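PDB 2X3H: K5 lyase from Enterobacteria phage k1-5, which cleaves a glycosaminoglycan, probably the heparosan capsule of its Escherichia coli host, by an eliminative lyase reaction and forms a trimeric viral tail spike. Local coordinates for residues A[112-117]-A[140-145]; A[283-288]-A[306-311]; A[386-391]-A[421-426]; A[435-440]-A[455-460]. All coordinates share one frame; numbering follows the deposited sequence.

Overall arrangement
Running from the N terminus, the chain meets the four contacts in series: each loop closes before the next opens, and none nests in or crosses another. Contact 1 (112-117 with 140-145) joins successive parallel strands near the N-terminal end of the beta-helix. Contact 2 (283-288 with 306-311) repeats this pairing nearer the middle of the chain, its centre about 30 Å from that of contact 1. In contact 3 (386-391 with 421-426) a longer loop returns to the last parallel rungs. Contact 4 (435-440 with 455-460) lies about 20 Å further on between centres, in a separate two-stranded parallel sheet extended by both neighbouring subunits. Contacts with other subunits recur at all four.

Contact 1 (A[112-117]-A[140-145]); sequences NLDGRG and RLSNIT
L113 and L141 lie side by side and point the same way, L113 CD2 resting 3.5 Å from L141 CD1. The methyl CD1 of I144 comes in across L113 at about a right angle, 4.1 Å from L113 CG, and also covers the CA of G115. On the face carrying D114 and S142, N143 ND2 donates to D114 OD1 at 3.1 Å, coming from above the carboxylate plane. The amide of R116 reaches the same oxygen from the opposite face, also at 3.1 Å, closing an Asx turn; D114 OD1 is thus gripped between two donors. Behind these side chains the backbones form a parallel ladder: L113 N donates to R140 O at 2.9 Å, S142 N returns to L113 O, and G115 N continues to S142 O. At N143 the chain turns a corner with a left-handed backbone (phi 54°, psi 52°), and its carbonyl oxygen accepts from G117 N at 2.8 Å. Further out, R140 NH1 forms a salt bridge with D172 of the third subunit, while V94 and L121 pack on L113. Like leucines side by side on in-register parallel strands, with a corner at N143, are characteristic of consecutive rungs of a beta-helix, here within a trimeric tail spike.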
loop_
_atom_site.group_PDB
_atom_site.type_symbol
_atom_site.label_atom_id
_atom_site.label_comp_id
_atom_site.label_asym_id
_atom_site.label_seq_id
_atom_site.Cartn_x
_atom_site.Cartn_y
_atom_site.Cartn_z
ATOM N N ASN A 112 -2.676 -29.859 20.203
ATOM C CA ASN A 112 -3.836 -29.066 20.618
ATOM C C ASN A 112 -3.657 -28.661 22.077
ATOM O O ASN A 112 -4.060 -29.377 22.996
ATOM C CB ASN A 112 -5.164 -29.803 20.402
ATOM C CG ASN A 112 -6.385 -28.910 20.679
ATOM O OD1 ASN A 112 -6.271 -27.835 21.285
ATOM N ND2 ASN A 112 -7.556 -29.358 20.235
ATOM N N LEU A 113 -3.038 -27.505 22.271
ATOM C CA LEU A 113 -2.617 -27.073 23.594
ATOM C C LEU A 113 -3.003 -25.619 23.812
ATOM O O LEU A 113 -2.800 -24.774 22.928
ATOM C CB LEU A 113 -1.099 -27.231 23.688
ATOM C CG LEU A 113 -0.360 -26.677 24.896
ATOM C CD1 LEU A 113 -0.911 -27.317 26.163
ATOM C CD2 LEU A 113 1.143 -26.974 24.734
ATOM N N ASP A 114 -3.562 -25.336 24.984
ATOM C CA ASP A 114 -3.950 -23.977 25.367
ATOM C C ASP A 114 -3.391 -23.717 26.761
ATOM O O ASP A 114 -3.520 -24.567 27.647
ATOM C CB ASP A 114 -5.479 -23.840 25.381
ATOM C CG ASP A 114 -5.950 -22.475 25.878
ATOM O OD1 ASP A 114 -5.197 -21.499 25.740
ATOM O OD2 ASP A 114 -7.091 -22.373 26.382
ATOM N N GLY A 115 -2.753 -22.563 26.943
ATOM C CA GLY A 115 -2.187 -22.179 28.236
ATOM C C GLY A 115 -2.990 -21.161 29.044
ATOM O O GLY A 115 -2.565 -20.767 30.141
ATOM N N ARG A 116 -4.145 -20.748 28.519
ATOM C CA ARG A 116 -5.021 -19.772 29.186
ATOM C C ARG A 116 -4.310 -18.461 29.599
ATOM O O ARG A 116 -4.782 -17.733 30.486
ATOM C CB ARG A 116 -5.748 -20.414 30.385
ATOM C CG ARG A 116 -6.637 -21.606 30.006
ATOM C CD ARG A 116 -7.263 -22.301 31.232
ATOM N NE ARG A 116 -8.126 -21.424 32.018
ATOM C CZ ARG A 116 -7.966 -21.176 33.313
ATOM N NH1 ARG A 116 -6.976 -21.743 33.997
ATOM N NH2 ARG A 116 -8.808 -20.357 33.929
ATOM N N GLY A 117 -3.195 -18.163 28.940
ATOM C CA GLY A 117 -2.380 -16.986 29.251
ATOM C C GLY A 117 -1.567 -17.079 30.530
ATOM O O GLY A 117 -0.876 -16.129 30.897
ATOM N N ARG A 140 -3.659 -26.720 17.099
ATOM C CA ARG A 140 -3.771 -25.404 17.720
ATOM C C ARG A 140 -2.749 -25.337 18.852
ATOM O O ARG A 140 -2.674 -26.246 19.673
ATOM C CB ARG A 140 -5.186 -25.236 18.272
ATOM C CG ARG A 140 -5.413 -24.069 19.220
ATOM C CD ARG A 140 -6.302 -23.028 18.570
ATOM N NE ARG A 140 -6.631 -21.919 19.466
ATOM C CZ ARG A 140 -6.964 -20.707 19.037
ATOM N NH1 ARG A 140 -6.998 -20.462 17.729
ATOM N NH2 ARG A 140 -7.248 -19.740 19.906
ATOM N N LEU A 141 -1.927 -24.294 18.870
ATOM C CA LEU A 141 -1.068 -24.050 20.024
ATOM C C LEU A 141 -1.324 -22.612 20.408
ATOM O O LEU A 141 -1.039 -21.716 19.612
ATOM C CB LEU A 141 0.397 -24.245 19.659
ATOM C CG LEU A 141 1.449 -23.935 20.724
ATOM C CD1 LEU A 141 1.321 -24.820 21.956
ATOM C CD2 LEU A 141 2.840 -24.072 20.079
ATOM N N SER A 142 -1.865 -22.376 21.601
ATOM C CA SER A 142 -2.388 -21.038 21.898
ATOM C C SER A 142 -2.224 -20.574 23.334
ATOM O O SER A 142 -2.210 -21.386 24.261
ATOM C CB SER A 142 -3.866 -20.947 21.497
ATOM O OG SER A 142 -4.673 -21.815 22.290
ATOM N N ASN A 143 -2.119 -19.255 23.492
ATOM C CA ASN A 143 -2.224 -18.605 24.806
ATOM C C ASN A 143 -1.266 -19.180 25.851
ATOM O O ASN A 143 -1.669 -19.520 26.974
ATOM C CB ASN A 143 -3.673 -18.683 25.312
ATOM C CG ASN A 143 -4.692 -18.217 24.274
ATOM O OD1 ASN A 143 -4.449 -17.281 23.509
ATOM N ND2 ASN A 143 -5.856 -18.862 24.263
ATOM N N ILE A 144 0.007 -19.256 25.501
ATOM C CA ILE A 144 0.976 -19.927 26.362
ATOM C C ILE A 144 2.361 -19.308 26.175
ATOM O O ILE A 144 2.629 -18.659 25.164
ATOM C CB ILE A 144 0.983 -21.458 26.056
ATOM C CG1 ILE A 144 1.620 -22.255 27.201
ATOM C CG2 ILE A 144 1.660 -21.752 24.709
ATOM C CD1 ILE A 144 1.113 -23.707 27.261
ATOM N N THR A 145 3.216 -19.490 27.168
ATOM C CA THR A 145 4.599 -19.048 27.089
ATOM C C THR A 145 5.496 -20.275 26.992
ATOM O O THR A 145 5.249 -21.277 27.661
ATOM C CB THR A 145 4.968 -18.237 28.342
ATOM O OG1 THR A 145 4.156 -17.053 28.389
ATOM C CG2 THR A 145 6.448 -17.870 28.327
#

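Contact 2 (A[283-288]-A[306-311]); sequences VMANNP and VLVDYS
M284 and L307 run side by side, pointing the same way, one step of the side-chain ladder in which successive coils of this parallel beta-helix are stacked. M284 SD sits 3.9 Å from L307 CD2; the methionine chain folds back at chi2 and chi3 (62° and 63°), which brings its CE over the leucine as well. N277 and N278 of the second subunit pack against this pair. The other face of the sheet holds V283 beside V306 and A285 beside V308, with A285 CB 3.7 Å from V308 CG2. Nearly straight backbone bonds join the strands: L307 N to V283 O, A285 N to L307 O at 2.8 Å, and D309 N to A285 O.

Where the strands end, N287 and D309 also lie alongside each other, but their flat ends are turned almost perpendicular, amide and carboxylate planes 79° apart. N287 ND2 donates to D309 OD2 at 3.2 Å from above the carboxylate, and to N286 OD1 almost in its own amide plane at 2.9 Å. D309 OD2 further accepts from S311 OG and is hydrogen-bonded to Y250 OH of the second subunit, so the carboxylate ties the turn to the trimer interface. Its other oxygen, OD1, takes the S311 amide in an Asx turn. N287 OD1 is bound by T312 N. P288 crosses Y310 at about a right angle, its CD over one face of the ring toward the rim, and P288 CG reaches 3.5 Å from Y310 OH, whose polar partner is H319 O.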
loop_
_atom_site.group_PDB
_atom_site.type_symbol
_atom_site.label_atom_id
_atom_site.label_comp_id
_atom_site.label_asym_id
_atom_site.label_seq_id
_atom_site.Cartn_x
_atom_site.Cartn_y
_atom_site.Cartn_z
ATOM N N VAL A 283 5.958 -3.766 7.712
ATOM C CA VAL A 283 7.152 -4.113 8.468
ATOM C C VAL A 283 7.622 -2.885 9.241
ATOM O O VAL A 283 7.840 -1.826 8.654
ATOM C CB VAL A 283 8.281 -4.606 7.528
ATOM C CG1 VAL A 283 9.567 -4.907 8.321
ATOM C CG2 VAL A 283 7.802 -5.832 6.703
ATOM N N MET A 284 7.738 -3.023 10.560
ATOM C CA MET A 284 8.242 -1.956 11.418
ATOM C C MET A 284 9.621 -2.364 11.910
ATOM O O MET A 284 9.746 -3.304 12.707
ATOM C CB MET A 284 7.310 -1.762 12.623
ATOM C CG MET A 284 7.903 -0.888 13.714
ATOM S SD MET A 284 8.242 0.789 13.137
ATOM C CE MET A 284 6.581 1.325 12.733
ATOM N N ALA A 285 10.643 -1.662 11.428
ATOM C CA ALA A 285 12.028 -1.950 11.767
ATOM C C ALA A 285 12.542 -0.881 12.714
ATOM O O ALA A 285 12.987 0.188 12.291
ATOM C CB ALA A 285 12.886 -2.027 10.500
ATOM N N ASN A 286 12.432 -1.172 14.006
ATOM C CA ASN A 286 12.902 -0.287 15.047
ATOM C C ASN A 286 14.390 -0.548 15.237
ATOM O O ASN A 286 14.784 -1.459 15.971
ATOM C CB ASN A 286 12.097 -0.558 16.327
ATOM C CG ASN A 286 12.648 0.163 17.549
ATOM O OD1 ASN A 286 13.615 0.923 17.458
ATOM N ND2 ASN A 286 12.031 -0.086 18.712
ATOM N N ASN A 287 15.215 0.228 14.536
ATOM C CA ASN A 287 16.663 0.204 14.723
ATOM C C ASN A 287 17.339 -1.155 14.529
ATOM O O ASN A 287 18.010 -1.686 15.423
ATOM C CB ASN A 287 17.031 0.877 16.050
ATOM C CG ASN A 287 16.784 2.361 15.991
ATOM O OD1 ASN A 287 17.642 3.106 15.526
ATOM N ND2 ASN A 287 15.567 2.788 16.341
ATOM N N PRO A 288 17.217 -1.692 13.315
ATOM C CA PRO A 288 17.921 -2.920 13.025
ATOM C C PRO A 288 19.403 -2.594 12.887
ATOM O O PRO A 288 19.792 -1.409 12.850
ATOM C CB PRO A 288 17.331 -3.344 11.677
ATOM C CG PRO A 288 16.985 -2.038 11.000
ATOM C CD PRO A 288 16.521 -1.134 12.137
ATOM N N VAL A 306 7.103 -0.404 4.505
ATOM C CA VAL A 306 8.260 -0.735 5.336
ATOM C C VAL A 306 8.770 0.540 5.990
ATOM O O VAL A 306 9.179 1.475 5.289
ATOM C CB VAL A 306 9.389 -1.355 4.487
ATOM C CG1 VAL A 306 10.625 -1.652 5.352
ATOM C CG2 VAL A 306 8.877 -2.616 3.744
ATOM N N LEU A 307 8.708 0.602 7.325
ATOM C CA LEU A 307 9.138 1.806 8.036
ATOM C C LEU A 307 10.388 1.428 8.807
ATOM O O LEU A 307 10.375 0.483 9.598
ATOM C CB LEU A 307 8.043 2.314 8.989
ATOM C CG LEU A 307 8.261 3.706 9.599
ATOM C CD1 LEU A 307 6.924 4.218 10.079
ATOM C CD2 LEU A 307 9.290 3.700 10.746
ATOM N N VAL A 308 11.470 2.158 8.582
ATOM C CA VAL A 308 12.728 1.825 9.253
ATOM C C VAL A 308 13.386 3.068 9.842
ATOM O O VAL A 308 13.476 4.102 9.186
ATOM C CB VAL A 308 13.679 0.994 8.338
ATOM C CG1 VAL A 308 13.941 1.694 7.042
ATOM C CG2 VAL A 308 14.994 0.633 9.054
ATOM N N ASP A 309 13.783 2.972 11.112
ATOM C CA ASP A 309 14.509 4.047 11.794
ATOM C C ASP A 309 15.862 3.530 12.251
ATOM O O ASP A 309 15.947 2.412 12.750
ATOM C CB ASP A 309 13.734 4.526 13.013
ATOM C CG ASP A 309 14.505 5.561 13.830
ATOM O OD1 ASP A 309 15.122 6.452 13.215
ATOM O OD2 ASP A 309 14.481 5.487 15.082
ATOM N N TYR A 310 16.900 4.341 12.072
ATOM C CA TYR A 310 18.254 4.000 12.535
ATOM C C TYR A 310 18.789 4.964 13.617
ATOM O O TYR A 310 19.963 4.879 13.986
ATOM C CB TYR A 310 19.229 3.990 11.345
ATOM C CG TYR A 310 19.180 2.703 10.543
ATOM C CD1 TYR A 310 19.875 1.581 10.961
ATOM C CD2 TYR A 310 18.409 2.600 9.387
ATOM C CE1 TYR A 310 19.824 0.391 10.247
ATOM C CE2 TYR A 310 18.361 1.425 8.664
ATOM C CZ TYR A 310 19.064 0.313 9.104
ATOM O OH TYR A 310 19.036 -0.889 8.408
ATOM N N SER A 311 17.940 5.865 14.104
ATOM C CA SER A 311 18.389 6.954 15.001
ATOM C C SER A 311 19.111 6.493 16.264
ATOM O O SER A 311 19.912 7.248 16.820
ATOM C CB SER A 311 17.222 7.862 15.388
ATOM O OG SER A 311 16.309 7.177 16.218
#

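Contact 3 (A[386-391]-A[421-426]); sequences FVEVKH and HAPALG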
loop_
_atom_site.group_PDB
_atom_site.type_symbol
_atom_site.label_atom_id
_atom_site.label_comp_id
_atom_site.label_asym_id
_atom_site.label_seq_id
_atom_site.Cartn_x
_atom_site.Cartn_y
_atom_site.Cartn_z
ATOM N N PHE A 386 13.991 -0.275 -11.468
ATOM C CA PHE A 386 13.402 1.063 -11.519
ATOM C C PHE A 386 13.121 1.529 -10.103
ATOM O O PHE A 386 12.395 0.855 -9.356
ATOM C CB PHE A 386 12.108 1.030 -12.348
ATOM C CG PHE A 386 11.337 2.317 -12.361
ATOM C CD1 PHE A 386 11.985 3.546 -12.462
ATOM C CD2 PHE A 386 9.948 2.287 -12.316
ATOM C CE1 PHE A 386 11.244 4.732 -12.486
ATOM C CE2 PHE A 386 9.212 3.469 -12.352
ATOM C CZ PHE A 386 9.873 4.689 -12.429
ATOM N N VAL A 387 13.735 2.654 -9.726
ATOM C CA VAL A 387 13.552 3.213 -8.386
ATOM C C VAL A 387 12.831 4.548 -8.514
ATOM O O VAL A 387 13.289 5.432 -9.247
ATOM C CB VAL A 387 14.896 3.424 -7.637
ATOM C CG1 VAL A 387 14.671 4.200 -6.343
ATOM C CG2 VAL A 387 15.560 2.083 -7.343
ATOM N N GLU A 388 11.706 4.686 -7.812
ATOM C CA GLU A 388 11.046 5.978 -7.678
ATOM C C GLU A 388 11.313 6.542 -6.301
ATOM O O GLU A 388 10.846 6.000 -5.304
ATOM C CB GLU A 388 9.535 5.854 -7.893
ATOM C CG GLU A 388 9.164 5.514 -9.308
ATOM C CD GLU A 388 7.728 5.877 -9.588
ATOM O OE1 GLU A 388 6.829 5.112 -9.178
ATOM O OE2 GLU A 388 7.508 6.951 -10.194
ATOM N N VAL A 389 12.095 7.620 -6.265
ATOM C CA VAL A 389 12.349 8.367 -5.043
ATOM C C VAL A 389 11.157 9.305 -4.875
ATOM O O VAL A 389 11.114 10.375 -5.486
ATOM C CB VAL A 389 13.687 9.129 -5.141
ATOM C CG1 VAL A 389 13.946 9.964 -3.885
ATOM C CG2 VAL A 389 14.838 8.149 -5.383
ATOM N N LYS A 390 10.176 8.879 -4.079
ATOM C CA LYS A 390 8.882 9.574 -4.011
ATOM C C LYS A 390 8.951 10.889 -3.239
ATOM O O LYS A 390 8.189 11.816 -3.516
ATOM C CB LYS A 390 7.795 8.671 -3.431
ATOM C CG LYS A 390 7.506 7.416 -4.258
ATOM C CD LYS A 390 6.384 7.613 -5.263
ATOM C CE LYS A 390 6.839 8.430 -6.450
ATOM N NZ LYS A 390 6.517 9.880 -6.281
ATOM N N HIS A 391 9.855 10.945 -2.266
ATOM C CA HIS A 391 10.233 12.218 -1.674
ATOM C C HIS A 391 11.743 12.214 -1.458
ATOM O O HIS A 391 12.293 11.241 -0.955
ATOM C CB HIS A 391 9.485 12.529 -0.380
ATOM C CG HIS A 391 9.672 13.946 0.060
ATOM N ND1 HIS A 391 8.736 14.934 -0.151
ATOM C CD2 HIS A 391 10.736 14.549 0.638
ATOM C CE1 HIS A 391 9.210 16.086 0.298
ATOM N NE2 HIS A 391 10.421 15.876 0.781
ATOM N N HIS A 421 13.862 7.827 -10.859
ATOM C CA HIS A 421 13.056 9.068 -10.955
ATOM C C HIS A 421 12.918 9.724 -9.592
ATOM O O HIS A 421 12.811 9.033 -8.583
ATOM C CB HIS A 421 11.639 8.746 -11.431
ATOM C CG HIS A 421 11.548 8.321 -12.862
ATOM N ND1 HIS A 421 10.339 8.220 -13.515
ATOM C CD2 HIS A 421 12.499 7.993 -13.769
ATOM C CE1 HIS A 421 10.549 7.827 -14.760
ATOM N NE2 HIS A 421 11.848 7.690 -14.942
ATOM N N ALA A 422 12.878 11.058 -9.577
ATOM C CA ALA A 422 12.540 11.835 -8.366
ATOM C C ALA A 422 11.548 12.923 -8.778
ATOM O O ALA A 422 11.947 14.067 -9.055
ATOM C CB ALA A 422 13.776 12.456 -7.769
ATOM N N PRO A 423 10.253 12.565 -8.840
ATOM C CA PRO A 423 9.234 13.474 -9.390
ATOM C C PRO A 423 9.143 14.844 -8.680
ATOM O O PRO A 423 8.907 15.842 -9.351
ATOM C CB PRO A 423 7.930 12.670 -9.271
ATOM C CG PRO A 423 8.383 11.209 -9.191
ATOM C CD PRO A 423 9.685 11.265 -8.431
ATOM N N ALA A 424 9.336 14.910 -7.357
ATOM C CA ALA A 424 9.267 16.213 -6.661
ATOM C C ALA A 424 10.318 17.183 -7.165
ATOM O O ALA A 424 10.144 18.413 -7.090
ATOM C CB ALA A 424 9.413 16.046 -5.150
ATOM N N LEU A 425 11.423 16.626 -7.656
ATOM C CA LEU A 425 12.534 17.410 -8.200
ATOM C C LEU A 425 12.421 17.591 -9.709
ATOM O O LEU A 425 13.316 18.174 -10.336
ATOM C CB LEU A 425 13.857 16.690 -7.911
ATOM C CG LEU A 425 14.176 16.455 -6.425
ATOM C CD1 LEU A 425 15.544 15.783 -6.255
ATOM C CD2 LEU A 425 14.098 17.766 -5.603
ATOM N N GLY A 426 11.387 17.009 -10.305
ATOM C CA GLY A 426 11.248 17.047 -11.756
ATOM C C GLY A 426 12.372 16.319 -12.477
ATOM O O GLY A 426 12.683 16.652 -13.618
HETATM O O HOH W 1 7.950 8.805 -12.525
HETATM O O HOH W 2 9.982 12.934 -5.409
#
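Aromatic contact comes first: F386 drives its ring edge into the face of H421, a T-shaped pair with planes at 77° and centroids 4.8 Å apart. F386 CE1 stands over the middle of the imidazole, 3.6 Å from H421 CG. The histidine takes this pose with CG anti to its carbonyl carbon (chi1 -70°), which sends the ring back along the strand toward F386. Y428 makes another edge-to-face pair with H421.

Direct hydrogen bonds are confined to the backbone. H421 N donates to V387 O at 2.9 Å and V389 N to H421 O at 2.8 Å, so H421 is held through both its backbone N and its O, between V387 and V389. This short parallel pairing, E388 level with H421, adds strand 419-422 to the beta-helix beside 386-389, whose other neighbour is 363-369; the chain then leaves the ladder at P423 in a 3-10 turn.

Water-mediated links extend the grip. One water lies at the edge of the H421 ring, in its plane, 2.7 Å from H421 ND1, and donates to E388 OE2; E388 OE1 is held by Y363 OH. A second water donates to V389 O and, weakly, to K390 O, while accepting from A424 N, which pins the start of the 3-10 turn to the neighbouring strand end.

The apolar pair is V389 CB and A422 CB, 4.2 Å apart. The proline ring meets polar atoms by van der Waals contact: P423 CD lies 3.4 Å from V389 O, and the lysine chain, bent at chi2, chi3 and chi4, brings K390 NZ to 3.7 Å from P423 CG. F386 of the second subunit packs on K390 and A424.

Contact 4 (A[435-440]-A[455-460]); sequences RFEWRI and KYRMLG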
loop_
_atom_site.group_PDB
_atom_site.type_symbol
_atom_site.label_atom_id
_atom_site.label_comp_id
_atom_site.label_asym_id
_atom_site.label_seq_id
_atom_site.Cartn_x
_atom_site.Cartn_y
_atom_site.Cartn_z
ATOM N N ARG A 435 14.530 6.293 -24.705
ATOM C CA ARG A 435 13.881 7.565 -25.054
ATOM C C ARG A 435 12.805 7.946 -24.035
ATOM O O ARG A 435 12.424 7.131 -23.180
ATOM C CB ARG A 435 13.267 7.518 -26.466
ATOM C CG ARG A 435 12.145 6.498 -26.641
ATOM C CD ARG A 435 11.694 6.529 -28.090
ATOM N NE ARG A 435 10.567 5.637 -28.342
ATOM C CZ ARG A 435 10.688 4.419 -28.854
ATOM N NH1 ARG A 435 11.885 3.942 -29.172
ATOM N NH2 ARG A 435 9.607 3.677 -29.058
ATOM N N PHE A 436 12.331 9.188 -24.144
ATOM C CA PHE A 436 11.120 9.649 -23.481
ATOM C C PHE A 436 10.153 10.060 -24.567
ATOM O O PHE A 436 10.537 10.753 -25.512
ATOM C CB PHE A 436 11.420 10.834 -22.553
ATOM C CG PHE A 436 12.159 10.426 -21.313
ATOM C CD1 PHE A 436 13.551 10.376 -21.283
ATOM C CD2 PHE A 436 11.449 10.043 -20.186
ATOM C CE1 PHE A 436 14.214 9.951 -20.111
ATOM C CE2 PHE A 436 12.102 9.628 -19.027
ATOM C CZ PHE A 436 13.479 9.581 -19.003
ATOM N N GLU A 437 8.916 9.591 -24.455
ATOM C CA GLU A 437 7.931 9.859 -25.490
ATOM C C GLU A 437 6.558 10.070 -24.903
ATOM O O GLU A 437 6.123 9.307 -24.032
ATOM C CB GLU A 437 7.900 8.739 -26.539
ATOM C CG GLU A 437 7.439 7.376 -26.048
ATOM C CD GLU A 437 7.027 6.464 -27.203
ATOM O OE1 GLU A 437 5.867 6.008 -27.230
ATOM O OE2 GLU A 437 7.860 6.230 -28.088
ATOM N N TRP A 438 5.900 11.119 -25.398
ATOM C CA TRP A 438 4.550 11.500 -25.005
ATOM C C TRP A 438 3.670 11.497 -26.243
ATOM O O TRP A 438 4.097 11.925 -27.314
ATOM C CB TRP A 438 4.557 12.936 -24.478
ATOM C CG TRP A 438 5.270 13.124 -23.175
ATOM C CD1 TRP A 438 4.713 13.144 -21.932
ATOM C CD2 TRP A 438 6.683 13.347 -22.987
ATOM N NE1 TRP A 438 5.690 13.342 -20.973
ATOM C CE2 TRP A 438 6.906 13.480 -21.594
ATOM C CE3 TRP A 438 7.780 13.452 -23.859
ATOM C CZ2 TRP A 438 8.178 13.712 -21.054
ATOM C CZ3 TRP A 438 9.051 13.684 -23.316
ATOM C CH2 TRP A 438 9.236 13.805 -21.923
ATOM N N ARG A 439 2.431 11.042 -26.084
ATOM C CA ARG A 439 1.421 11.253 -27.120
ATOM C C ARG A 439 0.089 11.598 -26.481
ATOM O O ARG A 439 -0.266 11.064 -25.432
ATOM C CB ARG A 439 1.309 10.062 -28.070
ATOM C CG ARG A 439 0.787 8.810 -27.447
ATOM C CD ARG A 439 0.905 7.671 -28.452
ATOM N NE ARG A 439 2.312 7.370 -28.644
ATOM C CZ ARG A 439 2.835 6.797 -29.724
ATOM N NH1 ARG A 439 2.066 6.431 -30.740
ATOM N NH2 ARG A 439 4.142 6.581 -29.767
ATOM N N ILE A 440 -0.647 12.513 -27.105
ATOM C CA ILE A 440 -1.912 12.940 -26.545
ATOM C C ILE A 440 -2.979 11.842 -26.656
ATOM O O ILE A 440 -3.884 11.752 -25.825
ATOM C CB ILE A 440 -2.402 14.240 -27.218
ATOM C CG1 ILE A 440 -1.313 15.315 -27.125
ATOM C CG2 ILE A 440 -3.705 14.711 -26.574
ATOM C CD1 ILE A 440 -0.785 15.525 -25.709
ATOM N N LYS A 455 15.338 10.888 -29.221
ATOM C CA LYS A 455 15.317 10.419 -27.845
ATOM C C LYS A 455 14.234 11.094 -27.023
ATOM O O LYS A 455 13.961 10.682 -25.881
ATOM C CB LYS A 455 16.696 10.681 -27.229
ATOM C CG LYS A 455 17.732 9.673 -27.711
ATOM C CD LYS A 455 19.154 10.144 -27.570
ATOM C CE LYS A 455 20.068 9.059 -28.101
ATOM N NZ LYS A 455 21.464 9.521 -28.279
ATOM N N TYR A 456 13.673 12.165 -27.582
ATOM C CA TYR A 456 12.550 12.899 -26.982
ATOM C C TYR A 456 11.484 13.101 -28.055
ATOM O O TYR A 456 11.781 13.580 -29.149
ATOM C CB TYR A 456 13.031 14.256 -26.405
ATOM C CG TYR A 456 14.012 13.998 -25.290
ATOM C CD1 TYR A 456 13.549 13.689 -24.013
ATOM C CD2 TYR A 456 15.386 13.946 -25.530
ATOM C CE1 TYR A 456 14.420 13.385 -22.982
ATOM C CE2 TYR A 456 16.273 13.638 -24.494
ATOM C CZ TYR A 456 15.777 13.354 -23.227
ATOM O OH TYR A 456 16.622 13.032 -22.191
ATOM N N ARG A 457 10.253 12.707 -27.754
ATOM C CA ARG A 457 9.179 12.740 -28.760
ATOM C C ARG A 457 7.909 13.291 -28.149
ATOM O O ARG A 457 7.414 12.761 -27.166
ATOM C CB ARG A 457 8.931 11.331 -29.319
ATOM C CG ARG A 457 10.166 10.699 -29.978
ATOM C CD ARG A 457 9.909 9.242 -30.424
ATOM N NE ARG A 457 11.157 8.615 -30.870
ATOM C CZ ARG A 457 11.225 7.463 -31.532
ATOM N NH1 ARG A 457 10.116 6.771 -31.805
ATOM N NH2 ARG A 457 12.413 6.984 -31.911
ATOM N N MET A 458 7.386 14.363 -28.742
ATOM C CA MET A 458 6.147 14.984 -28.286
ATOM C C MET A 458 5.167 14.954 -29.445
ATOM O O MET A 458 5.285 15.731 -30.389
ATOM C CB MET A 458 6.423 16.407 -27.812
ATOM C CG MET A 458 7.188 16.372 -26.502
ATOM S SD MET A 458 7.617 18.029 -25.968
ATOM C CE MET A 458 7.612 17.741 -24.208
ATOM N N LEU A 459 4.199 14.038 -29.355
ATOM C CA LEU A 459 3.434 13.602 -30.523
ATOM C C LEU A 459 1.960 13.945 -30.423
ATOM O O LEU A 459 1.361 13.978 -29.326
ATOM C CB LEU A 459 3.557 12.083 -30.673
ATOM C CG LEU A 459 4.994 11.560 -30.659
ATOM C CD1 LEU A 459 5.025 10.048 -30.551
ATOM C CD2 LEU A 459 5.779 12.047 -31.865
ATOM N N GLY A 460 1.369 14.167 -31.587
ATOM C CA GLY A 460 -0.077 14.375 -31.690
ATOM C C GLY A 460 -0.546 14.385 -33.136
ATOM O O GLY A 460 0.259 14.401 -34.054
HETATM O O HOH W 3 7.444 6.913 -30.789
#
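The guanidinium groups of R435 and R457 lie flat on each other, planes 7° apart and centres 4.1 Å apart. R435 CD sits over the middle of the R457 group, 3.5 Å from R457 NE, while R457 NH1 covers one face of the R435 group near its rim. E437 lies at the edge of R435, in plane, forming salt bridges from OE2 to R435 NE (2.8 Å) and from OE1 to R439 NH2 (3.1 Å); this carboxylate would probably offset the like charges. A water at the edge of R457 accepts from R457 NH1 and donates to E437 OE2. R457 NE is held by D454 O. On the other face of the sheet, the F436 and Y456 rings run nearly parallel, rim beside rim, F436 CD1 3.6 Å from Y456 CE1. W438 has M458 CE over one face and, at its edge, R457 O 3.4 Å from W438 CE3. Backbone bonds zigzag between the strands, W438 N to R457 O being 2.8 Å. Both outer edges pair with other chains: 437-439 with the third subunit, 456-459 with the second. W438 meets W438 of both neighbours, and M458 meets M458, consistent with a six-stranded parallel barrel around the trimer axis.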